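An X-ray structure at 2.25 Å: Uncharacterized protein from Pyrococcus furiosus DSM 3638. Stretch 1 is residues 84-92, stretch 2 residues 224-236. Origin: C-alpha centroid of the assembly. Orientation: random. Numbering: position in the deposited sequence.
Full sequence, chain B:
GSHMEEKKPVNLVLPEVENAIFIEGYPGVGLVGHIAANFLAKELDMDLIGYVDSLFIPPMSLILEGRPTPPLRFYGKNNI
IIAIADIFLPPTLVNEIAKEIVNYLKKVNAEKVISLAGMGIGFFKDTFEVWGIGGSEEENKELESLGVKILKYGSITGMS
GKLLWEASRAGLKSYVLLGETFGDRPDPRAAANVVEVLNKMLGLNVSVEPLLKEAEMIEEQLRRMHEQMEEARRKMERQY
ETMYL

Stretch 1 (84-92) IADIFLPPT
Stretch 2 (224-236) RMHEQMEEARRKM

Three methionines of stretch 2, Met225, Met229 and Met236, supply most of its covered surface, and not a single hydrogen bond crosses the contact; the contacts across it are packing contacts, between residues at least 139 apart in sequence. Stretch 1 leaves a strand at Ala85, and after Asp86 (phi/psi -97/3) runs extended through Ile87, Phe88 (-104/118) and Leu89, entering a helix at Pro91 with Pro90 as N-cap. Stretch 2 continues a helix that began earlier, through Lys235, held by i to i+4 bonds such as Met229 N to Met225 O, 2.9 Å. Both stretches advance in the same direction: Phe88 CA lies 6.1 Å from Met229 CA, and Pro90 CA 7.0 Å from Met236 CA.

Phe88, chi1 t and chi2 95°, points toward the helix and is the most covered residue. Phe88 CD1 meets Met229 CG at 3.7 Å, Phe88 CD2 meets Ala232 CB at 4.2 Å, and Phe88 CE1 meets Arg233 NH2 at 4.0 Å, all obliquely. Arg233 NH1 also forms a 3.0 Å salt bridge with Glu230 OE1. Met229 (t, t, p) sets SD 5.0 Å from the Phe88 ring centroid.

The rule is one aromatic against a helix, with methionines beside and beyond it: all-t Met225 brings CE to 3.8 Å from Asp86 O; Met236 (m, t, t) sets SD 4.0 Å from Pro90 CA and CG 4.0 Å from Pro91 CD.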

ATOM      1  N   ILE B  84      -6.819  27.523   4.656  1.00 18.66           N
ATOM      2  CA  ILE B  84      -6.368  27.058   5.975  1.00 19.82           C
ATOM      3  C   ILE B  84      -6.483  25.547   6.005  1.00 18.59           C
ATOM      4  O   ILE B  84      -7.395  24.986   5.414  1.00 18.60           O
ATOM      5  CB  ILE B  84      -7.279  27.688   7.067  1.00 24.42           C
ATOM      6  CG1 ILE B  84      -6.923  29.231   7.167  1.00 25.41           C
ATOM      7  CG2 ILE B  84      -7.197  26.918   8.389  1.00 23.89           C
ATOM      8  CD1 ILE B  84      -7.757  30.051   8.108  1.00 30.11           C
ATOM      9  N   ALA B  85      -5.580  24.892   6.714  1.00 19.02           N
ATOM     10  CA  ALA B  85      -5.708  23.488   7.013  1.00 20.77           C
ATOM     11  C   ALA B  85      -5.376  23.204   8.469  1.00 22.89           C
ATOM     12  O   ALA B  85      -4.339  23.626   8.954  1.00 24.70           O
ATOM     13  CB  ALA B  85      -4.780  22.677   6.111  1.00 20.69           C
ATOM     14  N   ASP B  86      -6.202  22.408   9.132  1.00 24.64           N
ATOM     15  CA  ASP B  86      -5.940  22.009  10.494  1.00 27.52           C
ATOM     16  C   ASP B  86      -5.279  20.642  10.652  1.00 29.17           C
ATOM     17  O   ASP B  86      -5.007  20.235  11.767  1.00 28.70           O
ATOM     18  CB  ASP B  86      -7.232  22.105  11.307  1.00 31.15           C
ATOM     19  CG  ASP B  86      -7.611  23.572  11.620  1.00 35.05           C
ATOM     20  OD1 ASP B  86      -6.700  24.374  11.882  1.00 37.54           O
ATOM     21  OD2 ASP B  86      -8.807  23.934  11.557  1.00 37.39           O
ATOM     22  N   ILE B  87      -4.946  19.979   9.550  1.00 28.34           N
ATOM     23  CA  ILE B  87      -4.246  18.698   9.594  1.00 30.70           C
ATOM     24  C   ILE B  87      -3.048  18.786   8.644  1.00 32.66           C
ATOM     25  O   ILE B  87      -3.055  19.577   7.701  1.00 26.97           O
ATOM     26  CB  ILE B  87      -5.197  17.539   9.227  1.00 32.00           C
ATOM     27  CG1 ILE B  87      -5.907  17.843   7.931  1.00 37.59           C
ATOM     28  CG2 ILE B  87      -6.272  17.414  10.295  1.00 31.98           C
ATOM     29  CD1 ILE B  87      -6.680  16.666   7.383  1.00 40.80           C
ATOM     30  N   PHE B  88      -2.002  18.025   8.917  1.00 36.43           N
ATOM     31  CA  PHE B  88      -0.779  18.094   8.090  1.00 42.66           C
ATOM     32  C   PHE B  88      -0.864  16.837   7.257  1.00 38.71           C
ATOM     33  O   PHE B  88      -0.904  15.755   7.781  1.00 44.57           O
ATOM     34  CB  PHE B  88       0.552  18.219   8.909  1.00 47.44           C
ATOM     35  CG  PHE B  88       1.837  18.331   8.045  1.00 54.55           C
ATOM     36  CD1 PHE B  88       2.401  19.579   7.722  1.00 55.32           C
ATOM     37  CD2 PHE B  88       2.516  17.175   7.602  1.00 54.00           C
ATOM     38  CE1 PHE B  88       3.574  19.665   6.961  1.00 57.51           C
ATOM     39  CE2 PHE B  88       3.677  17.262   6.837  1.00 53.49           C
ATOM     40  CZ  PHE B  88       4.203  18.505   6.509  1.00 55.35           C
ATOM     41  N   LEU B  89      -0.941  17.024   5.954  1.00 32.93           N
ATOM     42  CA  LEU B  89      -1.373  16.011   5.041  1.00 32.04           C
ATOM     43  C   LEU B  89      -0.176  15.372   4.366  1.00 28.72           C
ATOM     44  O   LEU B  89       0.887  15.948   4.314  1.00 27.74           O
ATOM     45  CB  LEU B  89      -2.292  16.638   3.998  1.00 34.44           C
ATOM     46  CG  LEU B  89      -3.683  17.006   4.534  1.00 37.21           C
ATOM     47  CD1 LEU B  89      -4.531  17.577   3.442  1.00 37.81           C
ATOM     48  CD2 LEU B  89      -4.392  15.786   5.135  1.00 41.35           C
ATOM     49  N   PRO B  90      -0.355  14.171   3.838  1.00 26.43           N
ATOM     50  CA  PRO B  90       0.763  13.527   3.158  1.00 26.28           C
ATOM     51  C   PRO B  90       1.068  14.139   1.791  1.00 26.10           C
ATOM     52  O   PRO B  90       0.193  14.794   1.205  1.00 22.85           O
ATOM     53  CB  PRO B  90       0.299  12.065   3.004  1.00 27.61           C
ATOM     54  CG  PRO B  90      -1.185  12.109   3.149  1.00 28.75           C
ATOM     55  CD  PRO B  90      -1.484  13.260   4.070  1.00 27.51           C
ATOM     56  N   PRO B  91       2.306  13.947   1.305  1.00 25.06           N
ATOM     57  CA  PRO B  91       2.870  14.688   0.199  1.00 25.46           C
ATOM     58  C   PRO B  91       2.076  14.570  -1.099  1.00 26.55           C
ATOM     59  O   PRO B  91       1.839  15.578  -1.768  1.00 24.94           O
ATOM     60  CB  PRO B  91       4.265  14.060   0.006  1.00 26.73           C
ATOM     61  CG  PRO B  91       4.347  12.916   0.967  1.00 28.67           C
ATOM     62  CD  PRO B  91       3.338  13.173   2.026  1.00 26.81           C
ATOM     63  N   THR B  92       1.633  13.365  -1.433  1.00 23.62           N
ATOM     64  CA  THR B  92       0.871  13.169  -2.647  1.00 26.41           C
ATOM     65  C   THR B  92      -0.435  13.923  -2.605  1.00 22.74           C
ATOM     66  O   THR B  92      -0.893  14.449  -3.599  1.00 21.50           O
ATOM     67  CB  THR B  92       0.629  11.669  -2.912  1.00 32.87           C
ATOM     68  OG1 THR B  92       1.894  10.995  -2.883  1.00 40.61           O
ATOM     69  CG2 THR B  92       0.031  11.457  -4.264  1.00 37.95           C
ATOM     70  N   ARG B 224       0.884  21.032  20.950  1.00 48.79           N
ATOM     71  CA  ARG B 224       0.591  19.648  20.559  1.00 54.54           C
ATOM     72  C   ARG B 224       0.543  19.510  19.028  1.00 46.23           C
ATOM     73  O   ARG B 224       1.232  18.664  18.471  1.00 46.23           O
ATOM     74  CB  ARG B 224      -0.667  19.067  21.258  1.00 59.75           C
ATOM     75  CG  ARG B 224      -1.914  18.965  20.399  1.00 75.30           C
ATOM     76  CD  ARG B 224      -3.029  18.110  20.975  1.00 87.61           C
ATOM     77  NE  ARG B 224      -3.645  17.365  19.856  1.00 96.98           N
ATOM     78  CZ  ARG B 224      -4.572  16.422  19.982  1.00103.19           C
ATOM     79  NH1 ARG B 224      -5.045  16.101  21.182  1.00106.75           N
ATOM     80  NH2 ARG B 224      -5.032  15.807  18.900  1.00102.67           N
ATOM     81  N   MET B 225      -0.248  20.351  18.366  1.00 44.31           N
ATOM     82  CA  MET B 225      -0.277  20.440  16.897  1.00 43.44           C
ATOM     83  C   MET B 225       1.112  20.516  16.282  1.00 43.04           C
ATOM     84  O   MET B 225       1.400  19.840  15.302  1.00 43.79           O
ATOM     85  CB  MET B 225      -1.084  21.644  16.441  1.00 42.94           C
ATOM     86  CG  MET B 225      -1.487  21.550  14.989  1.00 44.51           C
ATOM     87  SD  MET B 225      -2.059  23.116  14.333  1.00 42.34           S
ATOM     88  CE  MET B 225      -2.231  22.714  12.603  1.00 45.22           C
ATOM     89  N   HIS B 226       1.989  21.316  16.865  1.00 41.43           N
ATOM     90  CA  HIS B 226       3.330  21.408  16.339  1.00 41.74           C
ATOM     91  C   HIS B 226       4.034  20.056  16.457  1.00 48.42           C
ATOM     92  O   HIS B 226       4.784  19.652  15.560  1.00 44.44           O
ATOM     93  CB  HIS B 226       4.127  22.497  17.061  1.00 38.14           C
ATOM     94  CG  HIS B 226       5.455  22.768  16.442  1.00 36.90           C
ATOM     95  ND1 HIS B 226       6.568  22.019  16.725  1.00 38.72           N
ATOM     96  CD2 HIS B 226       5.844  23.685  15.525  1.00 37.79           C
ATOM     97  CE1 HIS B 226       7.592  22.458  16.010  1.00 39.24           C
ATOM     98  NE2 HIS B 226       7.176  23.468  15.268  1.00 39.77           N
ATOM     99  N   GLU B 227       3.843  19.413  17.606  1.00 52.85           N
ATOM    100  CA  GLU B 227       4.404  18.096  17.906  1.00 59.33           C
ATOM    101  C   GLU B 227       3.901  17.041  16.928  1.00 52.86           C
ATOM    102  O   GLU B 227       4.690  16.344  16.304  1.00 51.51           O
ATOM    103  CB  GLU B 227       3.997  17.703  19.336  1.00 68.91           C
ATOM    104  CG  GLU B 227       5.060  17.124  20.216  1.00 79.24           C
ATOM    105  CD  GLU B 227       6.412  17.782  20.032  1.00 85.04           C
ATOM    106  OE1 GLU B 227       6.471  19.021  20.173  1.00 90.32           O
ATOM    107  OE2 GLU B 227       7.403  17.074  19.743  1.00 89.18           O
ATOM    108  N   GLN B 228       2.581  16.958  16.804  1.00 53.06           N
ATOM    109  CA  GLN B 228       1.915  16.175  15.761  1.00 58.42           C
ATOM    110  C   GLN B 228       2.597  16.363  14.406  1.00 57.68           C
ATOM    111  O   GLN B 228       2.936  15.398  13.732  1.00 56.73           O
ATOM    112  CB  GLN B 228       0.448  16.620  15.608  1.00 65.66           C
ATOM    113  CG  GLN B 228      -0.670  15.782  16.221  1.00 77.90           C
ATOM    114  CD  GLN B 228      -0.412  15.237  17.618  1.00 85.10           C
ATOM    115  OE1 GLN B 228       0.487  14.420  17.795  1.00 86.16           O
ATOM    116  NE2 GLN B 228      -1.226  15.652  18.608  1.00 84.86           N
ATOM    117  N   MET B 229       2.743  17.625  13.999  1.00 52.05           N
ATOM    118  CA  MET B 229       3.209  17.953  12.661  1.00 45.25           C
ATOM    119  C   MET B 229       4.618  17.443  12.454  1.00 44.71           C
ATOM    120  O   MET B 229       4.914  16.872  11.394  1.00 37.82           O
ATOM    121  CB  MET B 229       3.150  19.468  12.409  1.00 42.09           C
ATOM    122  CG  MET B 229       3.833  19.903  11.119  1.00 40.47           C
ATOM    123  SD  MET B 229       4.090  21.672  10.933  1.00 35.63           S
ATOM    124  CE  MET B 229       5.362  21.999  12.154  1.00 37.76           C
ATOM    125  N   GLU B 230       5.488  17.644  13.443  1.00 48.31           N
ATOM    126  CA  GLU B 230       6.895  17.203  13.334  1.00 57.38           C
ATOM    127  C   GLU B 230       7.002  15.684  13.247  1.00 57.84           C
ATOM    128  O   GLU B 230       7.812  15.157  12.481  1.00 65.76           O
ATOM    129  CB  GLU B 230       7.737  17.710  14.515  1.00 62.66           C
ATOM    130  CG  GLU B 230       7.911  19.225  14.550  1.00 66.45           C
ATOM    131  CD  GLU B 230       9.036  19.735  13.667  1.00 69.26           C
ATOM    132  OE1 GLU B 230       8.991  19.563  12.423  1.00 71.55           O
ATOM    133  OE2 GLU B 230       9.977  20.321  14.244  1.00 76.15           O
ATOM    134  N   GLU B 231       6.172  14.987  14.014  1.00 60.11           N
ATOM    135  CA  GLU B 231       6.108  13.529  13.922  1.00 67.07           C
ATOM    136  C   GLU B 231       5.735  13.071  12.509  1.00 63.83           C
ATOM    137  O   GLU B 231       6.458  12.269  11.899  1.00 68.80           O
ATOM    138  CB  GLU B 231       5.190  12.922  14.995  1.00 71.91           C
ATOM    139  CG  GLU B 231       5.982  12.572  16.236  1.00 78.53           C
ATOM    140  CD  GLU B 231       5.265  11.636  17.183  1.00 82.99           C
ATOM    141  OE1 GLU B 231       5.381  10.404  17.000  1.00 81.57           O
ATOM    142  OE2 GLU B 231       4.590  12.136  18.107  1.00 86.34           O
ATOM    143  N   ALA B 232       4.660  13.639  11.972  1.00 55.70           N
ATOM    144  CA  ALA B 232       4.234  13.333  10.617  1.00 54.61           C
ATOM    145  C   ALA B 232       5.306  13.666   9.556  1.00 55.77           C
ATOM    146  O   ALA B 232       5.438  12.945   8.584  1.00 56.63           O
ATOM    147  CB  ALA B 232       2.926  14.039  10.296  1.00 52.10           C
ATOM    148  N   ARG B 233       6.069  14.735   9.749  1.00 58.91           N
ATOM    149  CA  ARG B 233       7.115  15.114   8.801  1.00 71.46           C
ATOM    150  C   ARG B 233       8.235  14.071   8.698  1.00 78.25           C
ATOM    151  O   ARG B 233       8.720  13.806   7.593  1.00 81.55           O
ATOM    152  CB  ARG B 233       7.715  16.468   9.169  1.00 74.18           C
ATOM    153  CG  ARG B 233       9.005  16.859   8.458  1.00 83.18           C
ATOM    154  CD  ARG B 233       9.329  18.302   8.764  1.00 91.88           C
ATOM    155  NE  ARG B 233       8.243  19.202   8.359  1.00102.90           N
ATOM    156  CZ  ARG B 233       8.019  20.419   8.867  1.00105.54           C
ATOM    157  NH1 ARG B 233       8.814  20.929   9.808  1.00110.88           N
ATOM    158  NH2 ARG B 233       6.994  21.137   8.425  1.00 96.02           N
ATOM    159  N   ARG B 234       8.622  13.517   9.852  1.00 82.91           N
ATOM    160  CA  ARG B 234       9.656  12.472  10.000  1.00 89.83           C
ATOM    161  C   ARG B 234       9.320  11.150   9.313  1.00 84.72           C
ATOM    162  O   ARG B 234      10.218  10.447   8.862  1.00 83.73           O
ATOM    163  CB  ARG B 234       9.879  12.150  11.482  1.00 94.28           C
ATOM    164  CG  ARG B 234      10.639  13.223  12.243  1.00 97.73           C
ATOM    165  CD  ARG B 234      10.743  12.938  13.742  1.00 98.45           C
ATOM    166  NE  ARG B 234      10.955  14.190  14.485  1.00 96.23           N
ATOM    167  CZ  ARG B 234      10.228  14.628  15.524  1.00 93.20           C
ATOM    168  NH1 ARG B 234       9.195  13.939  16.020  1.00 85.61           N
ATOM    169  NH2 ARG B 234      10.543  15.798  16.079  1.00 92.36           N
ATOM    170  N   LYS B 235       8.041  10.786   9.288  1.00 80.68           N
ATOM    171  CA  LYS B 235       7.592   9.643   8.491  1.00 83.42           C
ATOM    172  C   LYS B 235       7.735   9.880   6.970  1.00 83.76           C
ATOM    173  O   LYS B 235       8.042   8.944   6.230  1.00 87.63           O
ATOM    174  CB  LYS B 235       6.140   9.288   8.823  1.00 83.04           C
ATOM    175  CG  LYS B 235       5.878   8.913  10.275  1.00 82.64           C
ATOM    176  CD  LYS B 235       4.377   8.853  10.527  1.00 84.23           C
ATOM    177  CE  LYS B 235       4.033   8.093  11.795  1.00 85.46           C
ATOM    178  NZ  LYS B 235       2.580   8.215  12.110  1.00 85.21           N
ATOM    179  N   MET B 236       7.528  11.121   6.515  1.00 80.20           N
ATOM    180  CA  MET B 236       7.096  11.415   5.134  1.00 75.91           C
ATOM    181  C   MET B 236       8.227  12.017   4.291  1.00 71.36           C
ATOM    182  O   MET B 236       9.293  12.372   4.803  1.00 66.53           O
ATOM    183  CB  MET B 236       5.888  12.369   5.146  1.00 73.31           C
ATOM    184  CG  MET B 236       4.561  11.673   5.470  1.00 79.30           C
ATOM    185  SD  MET B 236       3.236  12.712   6.171  1.00 84.29           S
ATOM    186  CE  MET B 236       2.219  11.475   6.986  1.00 82.17           C
TER